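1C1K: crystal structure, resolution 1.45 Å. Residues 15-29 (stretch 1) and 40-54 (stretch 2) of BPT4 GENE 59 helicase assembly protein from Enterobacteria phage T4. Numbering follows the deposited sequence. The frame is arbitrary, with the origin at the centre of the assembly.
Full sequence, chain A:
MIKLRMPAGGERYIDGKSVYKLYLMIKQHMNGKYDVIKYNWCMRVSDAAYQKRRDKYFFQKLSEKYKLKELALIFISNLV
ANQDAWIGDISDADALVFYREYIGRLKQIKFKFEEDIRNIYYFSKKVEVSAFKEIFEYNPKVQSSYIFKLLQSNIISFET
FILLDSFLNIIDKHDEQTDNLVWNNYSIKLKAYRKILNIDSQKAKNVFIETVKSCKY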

# COMPACT_ATOMS: atom_id res chain seq x y z
N ASP A 15 18.50 -16.76 -5.45
CA ASP A 15 19.79 -16.09 -5.59
C ASP A 15 19.70 -14.57 -5.73
O ASP A 15 18.61 -14.00 -5.79
CB ASP A 15 20.61 -16.71 -6.74
CG ASP A 15 19.99 -16.53 -8.12
OD1 ASP A 15 19.08 -15.70 -8.29
OD2 ASP A 15 20.45 -17.24 -9.05
N GLY A 16 20.86 -13.92 -5.74
CA GLY A 16 20.92 -12.47 -5.83
C GLY A 16 20.22 -11.84 -7.01
O GLY A 16 19.49 -10.86 -6.86
N LYS A 17 20.45 -12.37 -8.20
CA LYS A 17 19.80 -11.81 -9.38
C LYS A 17 18.28 -11.97 -9.27
O LYS A 17 17.52 -11.10 -9.71
CB LYS A 17 20.30 -12.46 -10.67
CG LYS A 17 19.61 -11.89 -11.91
CD LYS A 17 20.39 -12.11 -13.20
CE LYS A 17 19.63 -11.51 -14.38
NZ LYS A 17 19.87 -12.25 -15.66
N SER A 18 17.84 -13.08 -8.69
CA SER A 18 16.41 -13.32 -8.55
C SER A 18 15.80 -12.32 -7.58
O SER A 18 14.65 -11.89 -7.77
CB SER A 18 16.15 -14.76 -8.07
OG SER A 18 16.57 -15.69 -9.07
N VAL A 19 16.55 -11.94 -6.55
CA VAL A 19 16.06 -10.96 -5.59
C VAL A 19 15.91 -9.63 -6.33
O VAL A 19 14.93 -8.90 -6.14
CB VAL A 19 17.04 -10.79 -4.40
CG1 VAL A 19 16.61 -9.61 -3.52
CG2 VAL A 19 17.07 -12.06 -3.57
N TYR A 20 16.87 -9.32 -7.19
CA TYR A 20 16.81 -8.09 -7.96
C TYR A 20 15.58 -8.10 -8.87
O TYR A 20 14.89 -7.09 -8.98
CB TYR A 20 18.07 -7.92 -8.82
CG TYR A 20 17.90 -6.89 -9.93
CD1 TYR A 20 18.01 -5.53 -9.67
CD2 TYR A 20 17.64 -7.29 -11.25
CE1 TYR A 20 17.87 -4.58 -10.69
CE2 TYR A 20 17.50 -6.36 -12.26
CZ TYR A 20 17.62 -5.01 -11.98
OH TYR A 20 17.50 -4.09 -13.00
N LYS A 21 15.31 -9.23 -9.51
CA LYS A 21 14.15 -9.36 -10.40
C LYS A 21 12.86 -9.16 -9.62
O LYS A 21 11.92 -8.52 -10.11
CB LYS A 21 14.14 -10.75 -11.05
CG LYS A 21 15.24 -10.95 -12.08
CD LYS A 21 15.06 -12.26 -12.82
CE LYS A 21 16.18 -12.46 -13.83
NZ LYS A 21 16.29 -13.89 -14.25
N LEU A 22 12.80 -9.72 -8.42
CA LEU A 22 11.61 -9.57 -7.58
C LEU A 22 11.40 -8.09 -7.24
O LEU A 22 10.29 -7.57 -7.33
CB LEU A 22 11.76 -10.39 -6.29
CG LEU A 22 10.58 -10.32 -5.31
CD1 LEU A 22 9.39 -11.10 -5.87
CD2 LEU A 22 11.00 -10.88 -3.96
N TYR A 23 12.47 -7.41 -6.84
CA TYR A 23 12.38 -6.00 -6.51
C TYR A 23 11.88 -5.19 -7.70
O TYR A 23 10.97 -4.37 -7.58
CB TYR A 23 13.74 -5.46 -6.07
CG TYR A 23 13.87 -3.96 -6.21
CD1 TYR A 23 13.12 -3.10 -5.41
CD2 TYR A 23 14.74 -3.41 -7.14
CE1 TYR A 23 13.24 -1.71 -5.55
CE2 TYR A 23 14.86 -2.03 -7.29
CZ TYR A 23 14.10 -1.19 -6.49
OH TYR A 23 14.22 0.18 -6.64
N LEU A 24 12.49 -5.42 -8.87
CA LEU A 24 12.12 -4.70 -10.08
C LEU A 24 10.67 -4.91 -10.48
O LEU A 24 9.99 -3.97 -10.88
CB LEU A 24 13.04 -5.08 -11.25
CG LEU A 24 13.09 -4.06 -12.39
CD1 LEU A 24 13.65 -2.74 -11.88
CD2 LEU A 24 13.96 -4.58 -13.52
N MET A 25 10.19 -6.14 -10.39
CA MET A 25 8.81 -6.42 -10.75
C MET A 25 7.86 -5.73 -9.78
O MET A 25 6.84 -5.19 -10.21
CB MET A 25 8.56 -7.93 -10.79
CG MET A 25 8.41 -8.61 -9.44
SD MET A 25 7.86 -10.33 -9.65
CE MET A 25 6.85 -10.19 -11.09
N ILE A 26 8.17 -5.72 -8.49
CA ILE A 26 7.30 -5.07 -7.52
C ILE A 26 7.38 -3.55 -7.69
O ILE A 26 6.38 -2.85 -7.54
CB ILE A 26 7.67 -5.48 -6.07
CG1 ILE A 26 7.36 -6.97 -5.89
CG2 ILE A 26 6.87 -4.65 -5.04
CD1 ILE A 26 7.92 -7.59 -4.61
N LYS A 27 8.57 -3.05 -8.01
CA LYS A 27 8.75 -1.62 -8.21
C LYS A 27 7.90 -1.15 -9.38
O LYS A 27 7.20 -0.14 -9.30
CB LYS A 27 10.22 -1.30 -8.50
CG LYS A 27 10.52 0.18 -8.65
CD LYS A 27 11.91 0.39 -9.25
CE LYS A 27 12.30 1.85 -9.24
NZ LYS A 27 13.31 2.13 -10.30
N GLN A 28 7.95 -1.89 -10.48
CA GLN A 28 7.18 -1.52 -11.66
C GLN A 28 5.68 -1.66 -11.39
O GLN A 28 4.87 -0.87 -11.87
CB GLN A 28 7.61 -2.39 -12.84
CG GLN A 28 9.02 -2.04 -13.32
CD GLN A 28 9.58 -3.03 -14.31
OE1 GLN A 28 10.78 -3.06 -14.57
NE2 GLN A 28 8.70 -3.86 -14.88
N HIS A 29 5.32 -2.67 -10.60
CA HIS A 29 3.92 -2.88 -10.26
C HIS A 29 3.40 -1.67 -9.48
O HIS A 29 2.33 -1.14 -9.77
CB HIS A 29 3.78 -4.14 -9.41
CG HIS A 29 2.38 -4.38 -8.92
ND1 HIS A 29 1.51 -5.24 -9.54
CD2 HIS A 29 1.70 -3.85 -7.87
CE1 HIS A 29 0.36 -5.23 -8.90
NE2 HIS A 29 0.45 -4.40 -7.88
N ASN A 40 1.47 -13.55 -12.45
CA ASN A 40 1.84 -14.51 -11.42
C ASN A 40 3.26 -14.37 -10.87
O ASN A 40 4.00 -15.36 -10.79
CB ASN A 40 1.62 -15.93 -11.93
CG ASN A 40 1.53 -16.94 -10.82
OD1 ASN A 40 1.83 -18.12 -11.02
ND2 ASN A 40 1.13 -16.49 -9.64
N TRP A 41 3.63 -13.15 -10.50
CA TRP A 41 4.93 -12.84 -9.92
C TRP A 41 6.16 -13.31 -10.72
O TRP A 41 7.18 -13.71 -10.15
CB TRP A 41 5.00 -13.38 -8.49
CG TRP A 41 3.92 -12.83 -7.62
CD1 TRP A 41 2.65 -13.29 -7.50
CD2 TRP A 41 4.03 -11.71 -6.73
NE1 TRP A 41 1.95 -12.53 -6.60
CE2 TRP A 41 2.77 -11.55 -6.11
CE3 TRP A 41 5.06 -10.82 -6.40
CZ2 TRP A 41 2.52 -10.54 -5.17
CZ3 TRP A 41 4.81 -9.81 -5.47
CH2 TRP A 41 3.55 -9.68 -4.87
N CYS A 42 6.03 -13.25 -12.04
CA CYS A 42 7.11 -13.62 -12.93
C CYS A 42 7.31 -12.45 -13.87
O CYS A 42 6.35 -11.80 -14.28
CB CYS A 42 6.74 -14.84 -13.76
SG CYS A 42 6.62 -16.36 -12.83
N MET A 43 8.56 -12.16 -14.20
CA MET A 43 8.85 -11.07 -15.12
C MET A 43 10.26 -11.23 -15.64
O MET A 43 11.16 -11.65 -14.91
CB MET A 43 8.70 -9.71 -14.44
CG MET A 43 8.72 -8.53 -15.41
SD MET A 43 8.59 -6.89 -14.61
CE MET A 43 10.28 -6.67 -14.09
N ARG A 44 10.45 -10.93 -16.92
CA ARG A 44 11.76 -11.02 -17.51
C ARG A 44 12.37 -9.63 -17.35
O ARG A 44 11.65 -8.63 -17.36
CB ARG A 44 11.65 -11.37 -18.99
CG ARG A 44 12.19 -12.75 -19.34
CD ARG A 44 11.40 -13.39 -20.46
NE ARG A 44 10.04 -13.73 -20.05
CZ ARG A 44 9.23 -14.52 -20.74
NH1 ARG A 44 9.63 -15.07 -21.88
NH2 ARG A 44 8.00 -14.77 -20.28
N VAL A 45 13.68 -9.57 -17.17
CA VAL A 45 14.35 -8.29 -17.00
C VAL A 45 15.56 -8.19 -17.93
O VAL A 45 16.02 -9.19 -18.46
CB VAL A 45 14.83 -8.08 -15.55
CG1 VAL A 45 13.69 -8.40 -14.59
CG2 VAL A 45 16.03 -8.98 -15.26
N SER A 46 16.07 -6.98 -18.11
CA SER A 46 17.23 -6.75 -18.95
C SER A 46 18.50 -7.03 -18.15
O SER A 46 18.77 -6.36 -17.14
CB SER A 46 17.24 -5.30 -19.46
OG SER A 46 18.55 -4.90 -19.82
N ASP A 47 19.28 -8.01 -18.58
CA ASP A 47 20.51 -8.35 -17.88
C ASP A 47 21.48 -7.18 -17.95
O ASP A 47 22.22 -6.92 -17.00
CB ASP A 47 21.17 -9.59 -18.49
CG ASP A 47 22.39 -10.05 -17.69
OD1 ASP A 47 23.50 -10.09 -18.26
OD2 ASP A 47 22.22 -10.37 -16.49
N ALA A 48 21.49 -6.49 -19.08
CA ALA A 48 22.38 -5.35 -19.25
C ALA A 48 22.10 -4.30 -18.17
O ALA A 48 23.03 -3.71 -17.60
CB ALA A 48 22.19 -4.74 -20.64
N ALA A 49 20.82 -4.07 -17.88
CA ALA A 49 20.43 -3.10 -16.86
C ALA A 49 20.89 -3.56 -15.49
O ALA A 49 21.38 -2.77 -14.69
CB ALA A 49 18.92 -2.90 -16.87
N TYR A 50 20.72 -4.85 -15.20
CA TYR A 50 21.13 -5.40 -13.92
C TYR A 50 22.65 -5.28 -13.75
O TYR A 50 23.14 -4.86 -12.70
CB TYR A 50 20.72 -6.87 -13.81
CG TYR A 50 21.38 -7.62 -12.66
CD1 TYR A 50 21.08 -7.32 -11.33
CD2 TYR A 50 22.30 -8.64 -12.92
CE1 TYR A 50 21.69 -8.01 -10.29
CE2 TYR A 50 22.92 -9.34 -11.89
CZ TYR A 50 22.61 -9.02 -10.57
OH TYR A 50 23.21 -9.72 -9.54
N GLN A 51 23.40 -5.63 -14.79
CA GLN A 51 24.85 -5.55 -14.72
C GLN A 51 25.34 -4.12 -14.53
O GLN A 51 26.39 -3.88 -13.93
CB GLN A 51 25.47 -6.18 -15.96
CG GLN A 51 25.48 -7.70 -15.92
CD GLN A 51 26.43 -8.25 -14.87
OE1 GLN A 51 27.47 -7.65 -14.58
NE2 GLN A 51 26.08 -9.40 -14.29
N LYS A 52 24.57 -3.16 -15.03
CA LYS A 52 24.94 -1.75 -14.89
C LYS A 52 24.77 -1.26 -13.45
O LYS A 52 25.34 -0.23 -13.08
CB LYS A 52 24.09 -0.88 -15.83
CG LYS A 52 24.84 -0.40 -17.06
CD LYS A 52 23.88 0.09 -18.14
CE LYS A 52 24.53 0.05 -19.52
NZ LYS A 52 25.28 -1.23 -19.77
N ARG A 53 23.99 -1.98 -12.65
CA ARG A 53 23.75 -1.59 -11.25
C ARG A 53 25.05 -1.53 -10.46
O ARG A 53 25.90 -2.40 -10.58
CB ARG A 53 22.82 -2.59 -10.56
CG ARG A 53 21.43 -2.73 -11.18
CD ARG A 53 20.56 -1.53 -10.88
NE ARG A 53 20.30 -1.33 -9.45
CZ ARG A 53 19.11 -1.04 -8.95
NH1 ARG A 53 18.05 -0.91 -9.75
NH2 ARG A 53 18.96 -0.86 -7.64
N ARG A 54 25.20 -0.49 -9.64
CA ARG A 54 26.39 -0.32 -8.81
C ARG A 54 26.14 -0.89 -7.40
O ARG A 54 27.03 -0.83 -6.54
CB ARG A 54 26.74 1.16 -8.68
CG ARG A 54 26.82 1.92 -10.00
CD ARG A 54 27.17 3.39 -9.73
NE ARG A 54 26.52 4.33 -10.64
CZ ARG A 54 25.44 5.05 -10.34
NH1 ARG A 54 24.89 4.96 -9.14
NH2 ARG A 54 24.94 5.89 -11.23
O HOH W 1 17.76 -11.72 -17.17
O HOH W 2 16.96 -5.13 -15.43
O HOH W 3 17.05 -1.46 -12.87
O HOH W 4 14.82 -12.72 -16.91
O HOH W 5 16.70 0.93 -6.95

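A helix can bind an irregular segment of its own chain by presenting a stripe of side chains to it, apolar in the middle and polar at the margin. The pairing of residues 15-29 with residues 40-54 in the T4 gene 59 helicase assembly protein illustrates the principle, with 845 Å² of surface buried over both sides. The first stretch is helical from Gly-16 onward; the second includes an extended run, residues 42-46, followed by a short helix that begins at Asp-47 and whose axis makes an angle of 106° with the first.

At the apolar centre, Met-25 and Met-43 interlock. Unbranched and flexible, each can reach the backbone of the opposing stretch: Met-43 CE lies 3.7 Å from Met-25 CA, while Met-25 CE, at the end of a side chain with chi1 in p, comes within 3.2 Å of Trp-41 C. The indole of Trp-41 broadens this centre, with Ile-26 CG1 at its edge, 3.8 Å from Trp-41 CZ3. Beside Met-25 in sequence, Leu-24 CD2 packs 4.0 Å from Val-45 CG1. Because Met-43 and Val-45 alternate with Cys-42 and Arg-44 in the extended run, their CA-to-CB bonds point toward the helix and those of their neighbours point away.

Farther toward the start of the helix, the packing becomes aromatic. Tyr-20, buried and in the t rotamer, meets Tyr-50 obliquely: the ring centroids are 4.9 Å apart, the planes are inclined at 46°, and Tyr-20 CD2 approaches Tyr-50 CD1 to 3.4 Å. The guanidinium of Arg-53 presents a face to Tyr-20 CE1, which lies 3.8 Å from Arg-53 NH1, at the edge of the tyrosine ring. A tyrosine suits this position because its ring fills apolar space while its hydroxyl remains available to solvent. Two waters each lie 2.7 Å from Tyr-20 OH; one donates to Ser-46 O, and the other accepts a weak bond from Arg-53 NH1. A further water connects Tyr-23 OH with Arg-53 NH2.

Lysine makes the transition to the polar edge. The extended chain of Lys-17 lays CG over the face of Tyr-50, 4.3 Å from the ring centroid, and carries its charge outward, where Lys-17 NZ donates to Asp-47 OD2 at 3.1 Å in a salt bridge. This is the only direct hydrogen bond between the stretches. Lys-21 likewise packs its CE 3.8 Å from Val-45 CG2 and leaves its amine to a weakly bound water shared with Val-45 N. Apolar contact thus supplies most of the direct packing, with water extending the polar links.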